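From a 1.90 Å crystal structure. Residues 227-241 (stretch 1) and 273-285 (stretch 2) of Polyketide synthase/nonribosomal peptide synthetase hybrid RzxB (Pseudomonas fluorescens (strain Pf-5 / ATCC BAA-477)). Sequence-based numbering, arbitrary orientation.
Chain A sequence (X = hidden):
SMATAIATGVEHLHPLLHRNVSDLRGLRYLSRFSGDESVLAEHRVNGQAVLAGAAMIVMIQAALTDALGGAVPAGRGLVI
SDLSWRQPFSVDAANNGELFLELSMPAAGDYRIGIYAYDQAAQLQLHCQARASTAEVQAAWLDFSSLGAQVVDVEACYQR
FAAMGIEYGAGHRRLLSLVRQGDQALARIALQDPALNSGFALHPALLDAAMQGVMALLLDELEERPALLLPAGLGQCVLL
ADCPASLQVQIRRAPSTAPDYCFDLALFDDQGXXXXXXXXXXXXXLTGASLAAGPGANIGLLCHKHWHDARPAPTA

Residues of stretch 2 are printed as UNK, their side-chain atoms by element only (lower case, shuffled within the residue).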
ATOM      1  N   ALA A 227       3.509  17.662  11.255  1.00 41.61           N
ATOM      2  CA  ALA A 227       4.251  16.498  11.708  1.00 37.06           C
ATOM      3  C   ALA A 227       4.187  15.396  10.656  1.00 29.93           C
ATOM      4  O   ALA A 227       3.279  15.345   9.820  1.00 30.21           O
ATOM      5  CB  ALA A 227       3.699  15.990  13.039  1.00 37.86           C
ATOM      6  N   LEU A 228       5.178  14.512  10.698  1.00 31.54           N
ATOM      7  CA  LEU A 228       5.225  13.402   9.758  1.00 37.85           C
ATOM      8  C   LEU A 228       4.041  12.472   9.985  1.00 32.13           C
ATOM      9  O   LEU A 228       3.797  12.018  11.105  1.00 30.65           O
ATOM     10  CB  LEU A 228       6.539  12.638   9.914  1.00 44.98           C
ATOM     11  CG  LEU A 228       6.654  11.322   9.139  1.00 48.44           C
ATOM     12  CD1 LEU A 228       6.486  11.541   7.643  1.00 49.95           C
ATOM     13  CD2 LEU A 228       7.983  10.653   9.440  1.00 44.82           C
ATOM     14  N   LEU A 229       3.307  12.190   8.912  1.00 27.22           N
ATOM     15  CA  LEU A 229       2.176  11.274   8.944  1.00 29.84           C
ATOM     16  C   LEU A 229       2.489  10.080   8.059  1.00 33.30           C
ATOM     17  O   LEU A 229       2.923  10.251   6.914  1.00 36.51           O
ATOM     18  CB  LEU A 229       0.895  11.954   8.454  1.00 31.91           C
ATOM     19  CG  LEU A 229       0.352  13.120   9.281  1.00 34.53           C
ATOM     20  CD1 LEU A 229      -0.818  13.759   8.551  1.00 39.15           C
ATOM     21  CD2 LEU A 229      -0.068  12.658  10.669  1.00 32.85           C
ATOM     22  N   LEU A 230       2.260   8.880   8.579  1.00 35.09           N
ATOM     23  CA  LEU A 230       2.485   7.660   7.821  1.00 42.60           C
ATOM     24  C   LEU A 230       1.318   6.711   8.034  1.00 31.11           C
ATOM     25  O   LEU A 230       0.685   6.732   9.096  1.00 23.32           O
ATOM     26  CB  LEU A 230       3.788   6.954   8.226  1.00 61.08           C
ATOM     27  CG  LEU A 230       5.106   7.666   7.918  1.00 75.78           C
ATOM     28  CD1 LEU A 230       6.271   6.788   8.344  1.00 80.99           C
ATOM     29  CD2 LEU A 230       5.217   8.018   6.440  1.00 80.86           C
ATOM     30  N   PRO A 231       1.022   5.859   7.055  1.00 28.77           N
ATOM     31  CA  PRO A 231       0.002   4.828   7.273  1.00 28.85           C
ATOM     32  C   PRO A 231       0.369   3.961   8.468  1.00 25.89           C
ATOM     33  O   PRO A 231       1.505   3.504   8.599  1.00 25.24           O
ATOM     34  CB  PRO A 231       0.015   4.031   5.963  1.00 29.31           C
ATOM     35  CG  PRO A 231       0.578   4.976   4.955  1.00 32.98           C
ATOM     36  CD  PRO A 231       1.598   5.775   5.703  1.00 28.13           C
ATOM     37  N   ALA A 232      -0.602   3.757   9.352  1.00 23.31           N
ATOM     38  CA  ALA A 232      -0.409   2.971  10.560  1.00 27.08           C
ATOM     39  C   ALA A 232      -1.332   1.770  10.655  1.00 26.23           C
ATOM     40  O   ALA A 232      -0.945   0.761  11.247  1.00 22.85           O
ATOM     41  CB  ALA A 232      -0.612   3.847  11.806  1.00 28.97           C
ATOM     42  N   GLY A 233      -2.530   1.848  10.088  1.00 24.63           N
ATOM     43  CA  GLY A 233      -3.459   0.735  10.131  1.00 25.27           C
ATOM     44  C   GLY A 233      -4.358   0.750   8.916  1.00 23.04           C
ATOM     45  O   GLY A 233      -4.545   1.784   8.263  1.00 23.95           O
ATOM     46  N   LEU A 234      -4.919  -0.419   8.619  1.00 21.00           N
ATOM     47  CA  LEU A 234      -5.836  -0.574   7.499  1.00 24.52           C
ATOM     48  C   LEU A 234      -6.912  -1.577   7.884  1.00 26.89           C
ATOM     49  O   LEU A 234      -6.603  -2.726   8.213  1.00 25.80           O
ATOM     50  CB  LEU A 234      -5.093  -1.030   6.240  1.00 27.35           C
ATOM     51  CG  LEU A 234      -5.944  -1.293   4.999  1.00 32.85           C
ATOM     52  CD1 LEU A 234      -6.909  -0.152   4.722  1.00 31.10           C
ATOM     53  CD2 LEU A 234      -5.044  -1.523   3.799  1.00 35.74           C
ATOM     54  N   GLY A 235      -8.171  -1.137   7.840  1.00 25.25           N
ATOM     55  CA  GLY A 235      -9.270  -2.020   8.196  1.00 24.98           C
ATOM     56  C   GLY A 235      -9.426  -3.176   7.225  1.00 24.36           C
ATOM     57  O   GLY A 235      -9.565  -4.333   7.635  1.00 24.61           O
ATOM     58  N   GLN A 236      -9.397  -2.882   5.928  1.00 23.16           N
ATOM     59  CA  GLN A 236      -9.502  -3.912   4.906  1.00 31.05           C
ATOM     60  C   GLN A 236      -8.819  -3.453   3.629  1.00 30.02           C
ATOM     61  O   GLN A 236      -8.872  -2.273   3.276  1.00 24.98           O
ATOM     62  CB  GLN A 236     -10.959  -4.235   4.557  1.00 46.57           C
ATOM     63  CG  GLN A 236     -11.795  -4.847   5.653  1.00 65.12           C
ATOM     64  CD  GLN A 236     -13.201  -5.148   5.171  1.00 80.27           C
ATOM     65  OE1 GLN A 236     -13.986  -4.238   4.910  1.00 83.06           O
ATOM     66  NE2 GLN A 236     -13.518  -6.429   5.026  1.00 87.08           N
ATOM     67  N   CYS A 237      -8.190  -4.401   2.939  1.00 28.83           N
ATOM     68  CA  CYS A 237      -7.735  -4.210   1.565  1.00 28.97           C
ATOM     69  C   CYS A 237      -8.298  -5.363   0.752  1.00 28.76           C
ATOM     70  O   CYS A 237      -7.936  -6.521   0.980  1.00 28.21           O
ATOM     71  CB  CYS A 237      -6.213  -4.167   1.461  1.00 30.04           C
ATOM     72  SG  CYS A 237      -5.641  -3.900  -0.234  1.00 33.26           S
ATOM     73  N   VAL A 238      -9.187  -5.054  -0.185  1.00 26.43           N
ATOM     74  CA  VAL A 238      -9.845  -6.063  -1.008  1.00 26.97           C
ATOM     75  C   VAL A 238      -9.315  -5.935  -2.426  1.00 29.80           C
ATOM     76  O   VAL A 238      -9.375  -4.854  -3.025  1.00 28.66           O
ATOM     77  CB  VAL A 238     -11.372  -5.919  -0.975  1.00 31.09           C
ATOM     78  CG1 VAL A 238     -12.015  -6.944  -1.895  1.00 35.23           C
ATOM     79  CG2 VAL A 238     -11.890  -6.079   0.449  1.00 32.53           C
ATOM     80  N   LEU A 239      -8.787  -7.034  -2.957  1.00 28.51           N
ATOM     81  CA  LEU A 239      -8.293  -7.089  -4.327  1.00 35.34           C
ATOM     82  C   LEU A 239      -9.311  -7.852  -5.169  1.00 34.93           C
ATOM     83  O   LEU A 239      -9.411  -9.080  -5.075  1.00 29.84           O
ATOM     84  CB  LEU A 239      -6.918  -7.748  -4.381  1.00 46.04           C
ATOM     85  CG  LEU A 239      -6.253  -7.825  -5.756  1.00 56.64           C
ATOM     86  CD1 LEU A 239      -5.970  -6.432  -6.305  1.00 54.53           C
ATOM     87  CD2 LEU A 239      -4.970  -8.639  -5.675  1.00 64.79           C
ATOM     88  N   LEU A 240     -10.067  -7.120  -5.984  1.00 37.42           N
ATOM     89  CA  LEU A 240     -11.129  -7.689  -6.807  1.00 44.43           C
ATOM     90  C   LEU A 240     -10.637  -8.205  -8.151  1.00 42.95           C
ATOM     91  O   LEU A 240     -11.140  -9.221  -8.643  1.00 39.51           O
ATOM     92  CB  LEU A 240     -12.227  -6.646  -7.020  1.00 50.38           C
ATOM     93  CG  LEU A 240     -13.078  -6.437  -5.772  1.00 61.70           C
ATOM     94  CD1 LEU A 240     -13.663  -5.044  -5.693  1.00 66.78           C
ATOM     95  CD2 LEU A 240     -14.187  -7.473  -5.820  1.00 68.35           C
ATOM     96  N   ALA A 241      -9.674  -7.525  -8.760  1.00 36.61           N
ATOM     97  CA  ALA A 241      -9.222  -7.889 -10.094  1.00 35.30           C
ATOM     98  C   ALA A 241      -7.853  -7.271 -10.319  1.00 34.76           C
ATOM     99  O   ALA A 241      -7.416  -6.390  -9.575  1.00 35.35           O
ATOM    100  CB  ALA A 241     -10.217  -7.426 -11.163  1.00 38.62           C
ATOM    101  N   UNK A 273     -14.396   0.397 -13.646  1.00 43.95           N
ATOM    102  CA  UNK A 273     -14.513  -0.880 -12.953  1.00 45.66           C
ATOM    103  C   UNK A 273     -13.714  -0.842 -11.659  1.00 35.46           C
ATOM    104  O   UNK A 273     -12.543  -0.453 -11.660  1.00 33.22           O
ATOM    105  c   UNK A 273     -14.582  -2.085 -15.225  1.00 78.79           C
ATOM    106  c   UNK A 273     -13.994  -2.020 -13.828  1.00 61.23           C
ATOM    107  o   UNK A 273     -16.034  -3.856 -14.519  1.00 96.29           O
ATOM    108  c   UNK A 273     -15.850  -2.913 -15.289  1.00 90.38           C
ATOM    109  n   UNK A 273     -16.732  -2.565 -16.217  1.00 91.92           N
ATOM    110  N   UNK A 274     -14.330  -1.272 -10.564  1.00 34.19           N
ATOM    111  CA  UNK A 274     -13.613  -1.334  -9.299  1.00 32.94           C
ATOM    112  C   UNK A 274     -12.639  -2.505  -9.299  1.00 33.44           C
ATOM    113  O   UNK A 274     -13.029  -3.653  -9.531  1.00 35.24           O
ATOM    114  c   UNK A 274     -14.585  -1.469  -8.131  1.00 34.11           C
ATOM    115  s   UNK A 274     -13.736  -1.378  -6.544  1.00 35.45           S
ATOM    116  N   UNK A 275     -11.366  -2.212  -9.036  1.00 28.89           N
ATOM    117  CA  UNK A 275     -10.330  -3.233  -8.970  1.00 35.42           C
ATOM    118  C   UNK A 275      -9.823  -3.493  -7.560  1.00 32.69           C
ATOM    119  O   UNK A 275      -9.379  -4.607  -7.277  1.00 32.32           O
ATOM    120  s   UNK A 275      -9.541  -2.770 -11.617  1.00 54.86           S
ATOM    121  c   UNK A 275      -9.142  -2.840  -9.858  1.00 45.68           C
ATOM    122  N   UNK A 276      -9.885  -2.505  -6.671  1.00 28.67           N
ATOM    123  CA  UNK A 276      -9.425  -2.698  -5.303  1.00 28.13           C
ATOM    124  C   UNK A 276     -10.110  -1.688  -4.396  1.00 28.49           C
ATOM    125  O   UNK A 276     -10.487  -0.596  -4.831  1.00 25.76           O
ATOM    126  c   UNK A 276      -7.904  -2.560  -5.199  1.00 27.50           C
ATOM    127  N   UNK A 277     -10.249  -2.063  -3.125  1.00 26.89           N
ATOM    128  CA  UNK A 277     -10.914  -1.243  -2.121  1.00 25.37           C
ATOM    129  C   UNK A 277     -10.055  -1.231  -0.865  1.00 29.00           C
ATOM    130  O   UNK A 277      -9.573  -2.281  -0.426  1.00 27.91           O
ATOM    131  c   UNK A 277     -13.220  -1.705  -3.033  1.00 26.66           C
ATOM    132  c   UNK A 277     -12.945  -0.967  -0.646  1.00 30.95           C
ATOM    133  c   UNK A 277     -14.543  -2.421  -2.862  1.00 30.91           C
ATOM    134  c   UNK A 277     -12.325  -1.767  -1.793  1.00 25.63           C
ATOM    135  N   UNK A 278      -9.854  -0.043  -0.299  1.00 30.45           N
ATOM    136  CA  UNK A 278      -9.194   0.124   0.992  1.00 27.20           C
ATOM    137  C   UNK A 278     -10.164   0.822   1.933  1.00 25.71           C
ATOM    138  O   UNK A 278     -10.540   1.976   1.695  1.00 26.12           O
ATOM    139  c   UNK A 278      -6.669   0.252   0.280  1.00 31.99           C
ATOM    140  c   UNK A 278      -6.792   0.073  -1.219  1.00 33.96           C
ATOM    141  c   UNK A 278      -7.905   0.938   0.867  1.00 25.54           C
ATOM    142  c   UNK A 278      -5.428   1.060   0.626  1.00 39.35           C
ATOM    143  N   UNK A 279     -10.565   0.129   2.994  1.00 24.23           N
ATOM    144  CA  UNK A 279     -11.490   0.674   3.977  1.00 24.06           C
ATOM    145  C   UNK A 279     -10.749   0.970   5.274  1.00 24.33           C
ATOM    146  O   UNK A 279     -10.031   0.111   5.798  1.00 23.59           O
ATOM    147  o   UNK A 279     -13.874   0.525   2.350  1.00 43.51           O
ATOM    148  c   UNK A 279     -12.649  -0.291   4.235  1.00 27.96           C
ATOM    149  c   UNK A 279     -13.553  -0.450   3.029  1.00 37.50           C
ATOM    150  n   UNK A 279     -13.971  -1.680   2.756  1.00 38.64           N
ATOM    151  N   UNK A 280     -10.928   2.189   5.780  1.00 20.70           N
ATOM    152  CA  UNK A 280     -10.383   2.610   7.069  1.00 22.95           C
ATOM    153  C   UNK A 280      -8.853   2.553   7.068  1.00 22.63           C
ATOM    154  O   UNK A 280      -8.223   1.838   7.850  1.00 20.65           O
ATOM    155  c   UNK A 280     -12.500   1.757   8.222  1.00 39.89           C
ATOM    156  c   UNK A 280     -10.975   1.768   8.203  1.00 30.58           C
ATOM    157  n   UNK A 280     -13.966   3.636   7.783  1.00 48.99           N
ATOM    158  c   UNK A 280     -13.090   3.099   8.624  1.00 48.45           C
ATOM    159  o   UNK A 280     -12.754   3.648   9.674  1.00 51.13           O
ATOM    160  N   UNK A 281      -8.264   3.334   6.164  1.00 23.99           N
ATOM    161  CA  UNK A 281      -6.819   3.533   6.116  1.00 24.66           C
ATOM    162  C   UNK A 281      -6.460   4.666   7.073  1.00 24.79           C
ATOM    163  O   UNK A 281      -6.832   5.821   6.843  1.00 23.08           O
ATOM    164  c   UNK A 281      -4.006   3.010   4.867  1.00 24.99           C
ATOM    165  c   UNK A 281      -4.627   4.653   3.078  1.00 20.50           C
ATOM    166  c   UNK A 281      -4.888   4.195   4.504  1.00 22.24           C
ATOM    167  c   UNK A 281      -6.368   3.850   4.692  1.00 25.42           C
ATOM    168  N   UNK A 282      -5.735   4.338   8.140  1.00 21.24           N
ATOM    169  CA  UNK A 282      -5.436   5.286   9.208  1.00 23.61           C
ATOM    170  C   UNK A 282      -4.010   5.812   9.085  1.00 24.75           C
ATOM    171  O   UNK A 282      -3.054   5.030   9.018  1.00 24.48           O
ATOM    172  c   UNK A 282      -5.633   4.632  10.577  1.00 29.65           C
ATOM    173  o   UNK A 282      -5.315   5.536  11.623  1.00 33.13           O
ATOM    174  N   UNK A 283      -3.876   7.137   9.071  1.00 25.01           N
ATOM    175  CA  UNK A 283      -2.590   7.819   9.122  1.00 22.36           C
ATOM    176  C   UNK A 283      -2.375   8.381  10.523  1.00 23.18           C
ATOM    177  O   UNK A 283      -3.296   8.945  11.122  1.00 26.09           O
ATOM    178  c   UNK A 283      -1.329   8.484   5.947  1.00 33.27           C
ATOM    179  c   UNK A 283      -3.667   7.688   4.722  1.00 24.66           C
ATOM    180  c   UNK A 283      -3.677   8.103   6.043  1.00 27.27           C
ATOM    181  c   UNK A 283      -2.522   8.956   8.101  1.00 23.88           C
ATOM    182  c   UNK A 283      -2.481   7.674   4.016  1.00 26.60           C
ATOM    183  c   UNK A 283      -1.312   8.071   4.629  1.00 31.33           C
ATOM    184  c   UNK A 283      -2.510   8.498   6.670  1.00 27.94           C
ATOM    185  N   UNK A 284      -1.159   8.231  11.043  1.00 24.29           N
ATOM    186  CA  UNK A 284      -0.855   8.652  12.401  1.00 24.82           C
ATOM    187  C   UNK A 284       0.500   9.342  12.446  1.00 24.29           C
ATOM    188  O   UNK A 284       1.406   8.978  11.688  1.00 22.86           O
ATOM    189  c   UNK A 284      -2.162   5.421  14.144  1.00 38.94           C
ATOM    190  c   UNK A 284      -2.175   6.681  13.309  1.00 36.43           C
ATOM    191  o   UNK A 284      -1.225   5.166  14.901  1.00 31.71           O
ATOM    192  c   UNK A 284      -0.859   7.446  13.353  1.00 28.97           C
ATOM    193  n   UNK A 284      -3.216   4.622  14.009  1.00 42.08           N
ATOM    194  N   UNK A 285       0.676  10.327  13.330  1.00 31.51           N
ATOM    195  CA  UNK A 285       2.005  10.929  13.502  1.00 39.63           C
ATOM    196  C   UNK A 285       3.060   9.894  13.866  1.00 52.69           C
ATOM    197  O   UNK A 285       2.826   8.995  14.677  1.00 46.67           O
ATOM    198  c   UNK A 285       1.786  11.941  14.632  1.00 42.67           C
ATOM    199  c   UNK A 285      -0.352  11.067  14.081  1.00 35.46           C
ATOM    200  c   UNK A 285       0.366  12.336  14.484  1.00 41.16           C
TER

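Position 273 has three side-chain carbons, the third carrying one oxygen and one nitrogen. It touches nothing on stretch 1, and is Gln-273, an exposed, poorly ordered polar chain before the strand.

Position 274 bears one carbon and then a sulfur, which lies 3.8 Å from Leu-240 CD1. This is Cys-274, whose weakly polar SG suits an apolar contact with that leucine.

Position 275 repeats the pattern of one carbon and one sulfur, and its backbone O accepts hydrogen bonds from Leu-240 N (2.9 Å) and Ala-241 N (3.3 Å). It is Cys-275, whose small, weakly polar side chain suits a buried site.

Position 276 has a single carbon, 4.5 Å from Leu-239 CD1: Ala-276. A small apolar CB suits a buried place on the face shared with Leu-239; separately, Ala-276 CA makes a CA-H...O contact with Val-238 O at 3.1 Å.

Position 277 has four carbons, forked at the first, with one arm two carbons long. Its CB lies 4.3 Å from Val-238 CB, and the end of the long arm reaches Leu-240 CD1 at 4.0 Å. This is Ile-277. Branching at CB is well suited to an extended strand, and here two such residues pair.

Position 278 also has four carbons, but the fork is at the second. On the other face, one terminal carbon lies 4.3 Å from Cys-237 SG and the other 4.1 Å from Leu-234 CD2. It is Leu-278, an apolar fit for a buried site.

Position 279 carries two carbons, the second bonded to one oxygen and one nitrogen; the nitrogen lies 3.3 Å from Gln-236 OE1. In Asn-279 this is ND2, donating a weak hydrogen bond, a weak link between two polar side chains at a partly exposed place.

Position 280 has three carbons ending in oxygen and nitrogen, and its backbone O accepts from Gly-235 N at 3.0 Å. It is Gln-280. Its phi/psi of 62/60° is unusual for a strand; the end of its exposed chain leads away, and NE2 is hydrogen-bonded elsewhere in the structure.

Position 281 has four carbons forked at the second; its CB lies 4.0 Å from Leu-234 CD1, and a terminal carbon 4.3 Å from Pro-231 CB. Leu-281 suits this buried apolar face.

Position 282 has one carbon and one oxygen, and its backbone N donates to Gly-233 O at 2.8 Å. Compact and polar, Ser-282 suits a partly exposed site.

Position 283 shows one carbon and a six-carbon ring, one carbon of which lies 3.6 Å from Pro-231 CG. Phe-283 fills buried apolar space.

Position 284 has three carbons ending in oxygen and nitrogen; the third lies unusually close, 3.2 Å, to Ala-232 CB. In Gln-284, a polar chain at a partly exposed place, NE2 donates weakly to Ser-282 OG (3.3 Å).

Position 285 has three carbons closing a ring onto backbone N; the ring carbon bonded to N lies 3.8 Å from Leu-229 CD2. Pro-285, lacking an N-H, suits a place where its nitrogen donates nothing to the ladder.

The contact is an antiparallel backbone ladder burying 1116 Å². A bulge between Pro-231 and Gly-233 lets Ser-282 O accept from Ala-232 N (2.8 Å) and, weakly, Gly-233 N (3.4 Å). Leu-234, Cys-237, Leu-278, Leu-281 and Phe-283 share one apolar face.

Stretch 2, residues 273-285: QCCAILNQLSFQP
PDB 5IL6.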